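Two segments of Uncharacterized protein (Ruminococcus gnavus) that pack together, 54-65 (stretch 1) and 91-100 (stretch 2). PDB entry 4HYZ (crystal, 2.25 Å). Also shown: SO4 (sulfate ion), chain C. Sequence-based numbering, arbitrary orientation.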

ATOM      1  N   SER A  54       2.022  -2.025  32.643  1.00 66.16           N
ATOM      2  CA  SER A  54       1.974  -3.332  31.977  1.00 68.08           C
ATOM      3  C   SER A  54       2.909  -3.300  30.761  1.00 68.80           C
ATOM      4  O   SER A  54       3.658  -4.252  30.530  1.00 71.27           O
ATOM      5  CB  SER A  54       0.548  -3.686  31.563  1.00 73.72           C
ATOM      6  OG  SER A  54      -0.267  -3.896  32.704  1.00 88.70           O
ATOM      7  N   TYR A  55       2.917  -2.170  30.035  1.00 59.28           N
ATOM      8  CA  TYR A  55       3.822  -1.963  28.906  1.00 54.77           C
ATOM      9  C   TYR A  55       5.299  -1.956  29.406  1.00 57.25           C
ATOM     10  O   TYR A  55       6.161  -2.571  28.776  1.00 57.04           O
ATOM     11  CB  TYR A  55       3.475  -0.666  28.140  1.00 50.35           C
ATOM     12  CG  TYR A  55       4.659  -0.067  27.412  1.00 48.16           C
ATOM     13  CD1 TYR A  55       5.124  -0.618  26.218  1.00 47.88           C
ATOM     14  CD2 TYR A  55       5.337   1.039  27.930  1.00 47.68           C
ATOM     15  CE1 TYR A  55       6.237  -0.086  25.561  1.00 47.58           C
ATOM     16  CE2 TYR A  55       6.456   1.572  27.286  1.00 46.53           C
ATOM     17  CZ  TYR A  55       6.890   1.020  26.092  1.00 51.09           C
ATOM     18  OH  TYR A  55       7.984   1.557  25.458  1.00 50.78           O
ATOM     19  N   LEU A  56       5.568  -1.280  30.535  1.00 52.76           N
ATOM     20  CA  LEU A  56       6.911  -1.195  31.116  1.00 52.87           C
ATOM     21  C   LEU A  56       7.426  -2.579  31.517  1.00 63.00           C
ATOM     22  O   LEU A  56       8.607  -2.857  31.316  1.00 63.69           O
ATOM     23  CB  LEU A  56       6.962  -0.237  32.316  1.00 52.37           C
ATOM     24  CG  LEU A  56       6.700   1.272  32.059  1.00 51.77           C
ATOM     25  CD1 LEU A  56       6.913   2.057  33.342  1.00 51.42           C
ATOM     26  CD2 LEU A  56       7.595   1.843  30.935  1.00 48.89           C
ATOM     27  N   LYS A  57       6.535  -3.452  32.045  1.00 63.84           N
ATOM     28  CA  LYS A  57       6.846  -4.839  32.415  1.00 68.38           C
ATOM     29  C   LYS A  57       7.342  -5.628  31.177  1.00 72.82           C
ATOM     30  O   LYS A  57       8.392  -6.263  31.236  1.00 74.38           O
ATOM     31  CB  LYS A  57       5.611  -5.536  33.035  1.00 73.90           C
ATOM     32  CG  LYS A  57       5.469  -5.385  34.543  1.00 77.81           C
ATOM     33  N   ILE A  58       6.613  -5.528  30.051  1.00 67.08           N
ATOM     34  CA  ILE A  58       6.952  -6.189  28.783  1.00 66.37           C
ATOM     35  C   ILE A  58       8.227  -5.549  28.196  1.00 66.19           C
ATOM     36  O   ILE A  58       9.092  -6.271  27.696  1.00 66.73           O
ATOM     37  CB  ILE A  58       5.742  -6.158  27.780  1.00 67.80           C
ATOM     38  CG1 ILE A  58       4.537  -6.937  28.359  1.00 71.29           C
ATOM     39  CG2 ILE A  58       6.121  -6.733  26.413  1.00 67.44           C
ATOM     40  CD1 ILE A  58       3.170  -6.447  27.887  1.00 79.12           C
ATOM     41  N   LEU A  59       8.341  -4.205  28.278  1.00 59.09           N
ATOM     42  CA  LEU A  59       9.494  -3.436  27.793  1.00 56.35           C
ATOM     43  C   LEU A  59      10.789  -3.877  28.477  1.00 63.02           C
ATOM     44  O   LEU A  59      11.785  -4.080  27.777  1.00 62.88           O
ATOM     45  CB  LEU A  59       9.288  -1.910  27.973  1.00 52.91           C
ATOM     46  CG  LEU A  59      10.495  -0.999  27.622  1.00 54.62           C
ATOM     47  CD1 LEU A  59      10.810  -1.043  26.132  1.00 53.49           C
ATOM     48  CD2 LEU A  59      10.266   0.429  28.087  1.00 53.67           C
ATOM     49  N   GLU A  60      10.780  -4.032  29.831  1.00 62.65           N
ATOM     50  CA  GLU A  60      11.957  -4.437  30.611  1.00 65.55           C
ATOM     51  C   GLU A  60      12.541  -5.777  30.120  1.00 72.76           C
ATOM     52  O   GLU A  60      13.755  -5.951  30.151  1.00 73.87           O
ATOM     53  CB  GLU A  60      11.630  -4.528  32.112  1.00 69.88           C
ATOM     54  CG  GLU A  60      12.180  -3.393  32.968  1.00 85.47           C
ATOM     55  CD  GLU A  60      11.233  -2.227  33.224  1.00114.01           C
ATOM     56  OE1 GLU A  60      10.932  -1.472  32.265  1.00102.52           O
ATOM     57  OE2 GLU A  60      10.820  -2.049  34.396  1.00106.25           O
ATOM     58  N   LYS A  61      11.678  -6.694  29.630  1.00 70.70           N
ATOM     59  CA  LYS A  61      12.057  -8.032  29.141  1.00 73.39           C
ATOM     60  C   LYS A  61      12.833  -7.982  27.809  1.00 74.64           C
ATOM     61  O   LYS A  61      13.385  -8.997  27.401  1.00 75.65           O
ATOM     62  CB  LYS A  61      10.801  -8.915  28.953  1.00 77.55           C
ATOM     63  CG  LYS A  61      10.090  -9.360  30.234  1.00 94.13           C
ATOM     64  CD  LYS A  61       8.730  -9.997  29.896  1.00105.13           C
ATOM     65  CE  LYS A  61       8.165 -10.859  31.006  1.00121.73           C
ATOM     66  NZ  LYS A  61       7.547 -10.055  32.093  1.00128.51           N
ATOM     67  N   GLN A  62      12.853  -6.820  27.123  1.00 67.83           N
ATOM     68  CA  GLN A  62      13.514  -6.653  25.822  1.00 65.84           C
ATOM     69  C   GLN A  62      14.993  -6.332  25.950  1.00 71.72           C
ATOM     70  O   GLN A  62      15.740  -6.480  24.984  1.00 72.71           O
ATOM     71  CB  GLN A  62      12.840  -5.527  25.011  1.00 62.78           C
ATOM     72  CG  GLN A  62      11.343  -5.685  24.799  1.00 63.03           C
ATOM     73  CD  GLN A  62      10.966  -7.048  24.307  1.00 75.08           C
ATOM     74  OE1 GLN A  62      11.480  -7.540  23.293  1.00 71.34           O
ATOM     75  NE2 GLN A  62      10.077  -7.694  25.045  1.00 66.50           N
ATOM     76  N   GLY A  63      15.394  -5.857  27.117  1.00 68.71           N
ATOM     77  CA  GLY A  63      16.764  -5.432  27.334  1.00 69.67           C
ATOM     78  C   GLY A  63      16.965  -4.009  26.855  1.00 71.73           C
ATOM     79  O   GLY A  63      16.002  -3.295  26.560  1.00 70.16           O
ATOM     80  N   GLU A  64      18.221  -3.600  26.756  1.00 69.06           N
ATOM     81  CA  GLU A  64      18.627  -2.255  26.372  1.00 67.45           C
ATOM     82  C   GLU A  64      18.257  -1.899  24.939  1.00 70.23           C
ATOM     83  O   GLU A  64      18.377  -2.721  24.032  1.00 71.24           O
ATOM     84  CB  GLU A  64      20.145  -2.084  26.556  1.00 71.23           C
ATOM     85  CG  GLU A  64      20.540  -0.651  26.884  1.00 84.29           C
ATOM     86  CD  GLU A  64      22.019  -0.325  26.942  1.00107.07           C
ATOM     87  OE1 GLU A  64      22.849  -1.166  26.521  1.00100.38           O
ATOM     88  OE2 GLU A  64      22.347   0.793  27.408  1.00102.56           O
ATOM     89  N   PHE A  65      17.817  -0.646  24.755  1.00 64.83           N
ATOM     90  CA  PHE A  65      17.525  -0.058  23.463  1.00 63.42           C
ATOM     91  C   PHE A  65      18.801  -0.060  22.657  1.00 72.01           C
ATOM     92  O   PHE A  65      19.842   0.350  23.180  1.00 75.39           O
ATOM     93  CB  PHE A  65      16.984   1.369  23.629  1.00 62.76           C
ATOM     94  CG  PHE A  65      16.929   2.155  22.337  1.00 63.51           C
ATOM     95  CD1 PHE A  65      15.824   2.072  21.492  1.00 63.06           C
ATOM     96  CD2 PHE A  65      17.984   2.983  21.964  1.00 67.35           C
ATOM     97  CE1 PHE A  65      15.774   2.809  20.301  1.00 62.61           C
ATOM     98  CE2 PHE A  65      17.931   3.710  20.766  1.00 68.84           C
ATOM     99  CZ  PHE A  65      16.827   3.614  19.946  1.00 63.64           C
TER
HETATM  100  S   SO4 C 201      12.494 -10.413  12.895  1.00 69.72           S
HETATM  101  O1  SO4 C 201      12.480 -10.541  14.330  1.00 68.60           O
HETATM  102  O2  SO4 C 201      11.122 -10.587  12.446  1.00 76.04           O
HETATM  103  O3  SO4 C 201      12.961  -9.072  12.517  1.00 73.49           O
HETATM  104  O4  SO4 C 201      13.341 -11.403  12.236  1.00 67.64           O
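Stretch 2 91-100: KYEEGNVNYS

Three tyrosine hydroxyls meet where stretch 2 lies on the helix of stretch 1: Tyr99 OH is 2.7 Å from Tyr55 OH across the contact and 2.7 Å from Tyr92 OH within its own stretch, both distances being hydrogen bonds in which either partner could be the donor. Stretch 2 is a hairpin. Its first strand ends at Tyr92, a type I turn runs from Tyr92 to Gly95, and the second strand, 95-100, leads back; the turn is closed by Tyr92 N to Gly95 O (2.9 Å) and Gly95 N to Tyr92 O (3.0 Å). Tyr92 and Tyr99, from different strands of the hairpin, bring their hydroxyls together beside the helix. There Leu59 CD1 lies 3.3 Å from Tyr92 OH and 3.6 Å from Tyr99 OH, while the Tyr55 and Tyr99 rings approach to 3.8 Å between Tyr55 CE1 and Tyr99 CE2.

Beyond the helix the chain of stretch 1 runs antiparallel to the first strand of stretch 2, with Phe65 bridging Tyr92 as a non-hydrogen-bonded pair (CA of Phe65 to CA of Tyr92, 4.6 Å). Backbone carbonyls tie it to the turn: Glu94 N donates to Gln62 O at 2.9 Å and Glu93 N to Glu64 O at 3.0 Å. Between these anchors Gly63 has positive phi, at backbone angles that by themselves call for glycine; a CB here would also come tightly against Glu93 CB, at 3.1 Å.

Tyr92 is the hub. Gln62 CG covers one face of its ring, and Phe65 CB stands 4.2 Å from Tyr92 CE1. Gln62 folds back, its NE2 donating to Ile58 O (3.2 Å), while its OE1 lies 3.5 Å from Val97 CG2. On the outward-facing Asn96, ND2 donates to sulfate O3 at 3.0 Å.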

ATOM      1  N   LYS A  91      14.921  -1.776  17.723  1.00 52.42           N
ATOM      2  CA  LYS A  91      15.841  -2.905  17.943  1.00 56.96           C
ATOM      3  C   LYS A  91      16.355  -2.881  19.385  1.00 58.71           C
ATOM      4  O   LYS A  91      16.975  -1.905  19.795  1.00 56.24           O
ATOM      5  CB  LYS A  91      17.017  -2.892  16.933  1.00 61.45           C
ATOM      6  CG  LYS A  91      16.599  -2.564  15.496  1.00 73.75           C
ATOM      7  CD  LYS A  91      17.760  -2.653  14.518  1.00 86.53           C
ATOM      8  CE  LYS A  91      17.302  -2.557  13.085  1.00 93.94           C
ATOM      9  NZ  LYS A  91      18.448  -2.433  12.154  1.00105.29           N
ATOM     10  N   TYR A  92      15.988  -3.906  20.169  1.00 56.79           N
ATOM     11  CA  TYR A  92      16.442  -4.089  21.557  1.00 58.85           C
ATOM     12  C   TYR A  92      17.435  -5.233  21.575  1.00 68.45           C
ATOM     13  O   TYR A  92      17.536  -5.972  20.584  1.00 70.41           O
ATOM     14  CB  TYR A  92      15.274  -4.372  22.521  1.00 58.68           C
ATOM     15  CG  TYR A  92      14.283  -3.237  22.659  1.00 55.13           C
ATOM     16  CD1 TYR A  92      14.536  -2.159  23.502  1.00 55.34           C
ATOM     17  CD2 TYR A  92      13.076  -3.252  21.964  1.00 53.44           C
ATOM     18  CE1 TYR A  92      13.639  -1.094  23.606  1.00 51.28           C
ATOM     19  CE2 TYR A  92      12.158  -2.214  22.086  1.00 51.00           C
ATOM     20  CZ  TYR A  92      12.439  -1.135  22.912  1.00 54.84           C
ATOM     21  OH  TYR A  92      11.531  -0.102  23.019  1.00 48.97           O
ATOM     22  N   GLU A  93      18.148  -5.410  22.696  1.00 67.47           N
ATOM     23  CA  GLU A  93      19.126  -6.479  22.873  1.00 70.91           C
ATOM     24  C   GLU A  93      18.486  -7.857  22.669  1.00 76.20           C
ATOM     25  O   GLU A  93      19.106  -8.727  22.049  1.00 78.79           O
ATOM     26  CB  GLU A  93      19.775  -6.381  24.259  1.00 74.34           C
ATOM     27  CG  GLU A  93      21.293  -6.300  24.224  1.00 86.94           C
ATOM     28  N   GLU A  94      17.228  -8.043  23.115  1.00 70.63           N
ATOM     29  CA  GLU A  94      16.567  -9.342  22.959  1.00 73.08           C
ATOM     30  C   GLU A  94      15.880  -9.517  21.583  1.00 76.90           C
ATOM     31  O   GLU A  94      15.360 -10.593  21.299  1.00 78.53           O
ATOM     32  CB  GLU A  94      15.558  -9.601  24.094  1.00 74.62           C
ATOM     33  CG  GLU A  94      16.185  -9.780  25.467  1.00 85.39           C
ATOM     34  CD  GLU A  94      17.333 -10.766  25.577  1.00109.89           C
ATOM     35  OE1 GLU A  94      17.236 -11.879  25.007  1.00 93.61           O
ATOM     36  OE2 GLU A  94      18.339 -10.415  26.237  1.00104.51           O
ATOM     37  N   GLY A  95      15.911  -8.483  20.747  1.00 72.16           N
ATOM     38  CA  GLY A  95      15.314  -8.528  19.415  1.00 71.54           C
ATOM     39  C   GLY A  95      14.550  -7.288  19.002  1.00 71.05           C
ATOM     40  O   GLY A  95      14.404  -6.340  19.769  1.00 68.73           O
ATOM     41  N   ASN A  96      14.066  -7.312  17.766  1.00 67.47           N
ATOM     42  CA  ASN A  96      13.280  -6.272  17.107  1.00 63.08           C
ATOM     43  C   ASN A  96      11.836  -6.257  17.602  1.00 63.69           C
ATOM     44  O   ASN A  96      11.225  -7.304  17.778  1.00 63.96           O
ATOM     45  CB  ASN A  96      13.293  -6.526  15.595  1.00 63.29           C
ATOM     46  CG  ASN A  96      14.645  -6.383  14.955  1.00 83.73           C
ATOM     47  OD1 ASN A  96      15.469  -5.551  15.351  1.00 66.50           O
ATOM     48  ND2 ASN A  96      14.882  -7.175  13.917  1.00 80.93           N
ATOM     49  N   VAL A  97      11.286  -5.055  17.797  1.00 58.40           N
ATOM     50  CA  VAL A  97       9.914  -4.838  18.265  1.00 56.69           C
ATOM     51  C   VAL A  97       9.268  -3.826  17.335  1.00 57.35           C
ATOM     52  O   VAL A  97       9.881  -2.795  17.054  1.00 57.48           O
ATOM     53  CB  VAL A  97       9.900  -4.375  19.756  1.00 60.52           C
ATOM     54  CG1 VAL A  97       8.513  -3.914  20.190  1.00 58.97           C
ATOM     55  CG2 VAL A  97      10.403  -5.487  20.684  1.00 63.44           C
ATOM     56  N   ASN A  98       8.060  -4.114  16.846  1.00 51.41           N
ATOM     57  CA  ASN A  98       7.336  -3.202  15.957  1.00 49.69           C
ATOM     58  C   ASN A  98       6.332  -2.350  16.744  1.00 52.04           C
ATOM     59  O   ASN A  98       5.304  -2.860  17.198  1.00 54.01           O
ATOM     60  CB  ASN A  98       6.605  -3.957  14.834  1.00 48.36           C
ATOM     61  CG  ASN A  98       7.498  -4.685  13.867  1.00 66.81           C
ATOM     62  OD1 ASN A  98       8.257  -4.103  13.096  1.00 60.09           O
ATOM     63  ND2 ASN A  98       7.370  -5.977  13.841  1.00 69.93           N
ATOM     64  N   TYR A  99       6.608  -1.057  16.878  1.00 43.29           N
ATOM     65  CA  TYR A  99       5.665  -0.158  17.542  1.00 41.35           C
ATOM     66  C   TYR A  99       4.689   0.441  16.537  1.00 41.77           C
ATOM     67  O   TYR A  99       5.113   0.799  15.443  1.00 41.06           O
ATOM     68  CB  TYR A  99       6.414   0.982  18.240  1.00 40.80           C
ATOM     69  CG  TYR A  99       7.001   0.658  19.593  1.00 43.34           C
ATOM     70  CD1 TYR A  99       8.196  -0.056  19.703  1.00 47.22           C
ATOM     71  CD2 TYR A  99       6.474   1.218  20.749  1.00 42.52           C
ATOM     72  CE1 TYR A  99       8.820  -0.242  20.937  1.00 48.96           C
ATOM     73  CE2 TYR A  99       7.078   1.025  21.989  1.00 43.72           C
ATOM     74  CZ  TYR A  99       8.254   0.298  22.078  1.00 49.91           C
ATOM     75  OH  TYR A  99       8.860   0.119  23.292  1.00 51.35           O
ATOM     76  N   SER A 100       3.411   0.600  16.917  1.00 38.50           N
ATOM     77  CA  SER A 100       2.384   1.252  16.082  1.00 37.44           C
ATOM     78  C   SER A 100       1.907   2.496  16.795  1.00 38.12           C
ATOM     79  O   SER A 100       1.343   2.393  17.882  1.00 38.91           O
ATOM     80  CB  SER A 100       1.203   0.326  15.806  1.00 40.54           C
ATOM     81  OG  SER A 100       1.666  -0.839  15.164  1.00 59.25           O
TER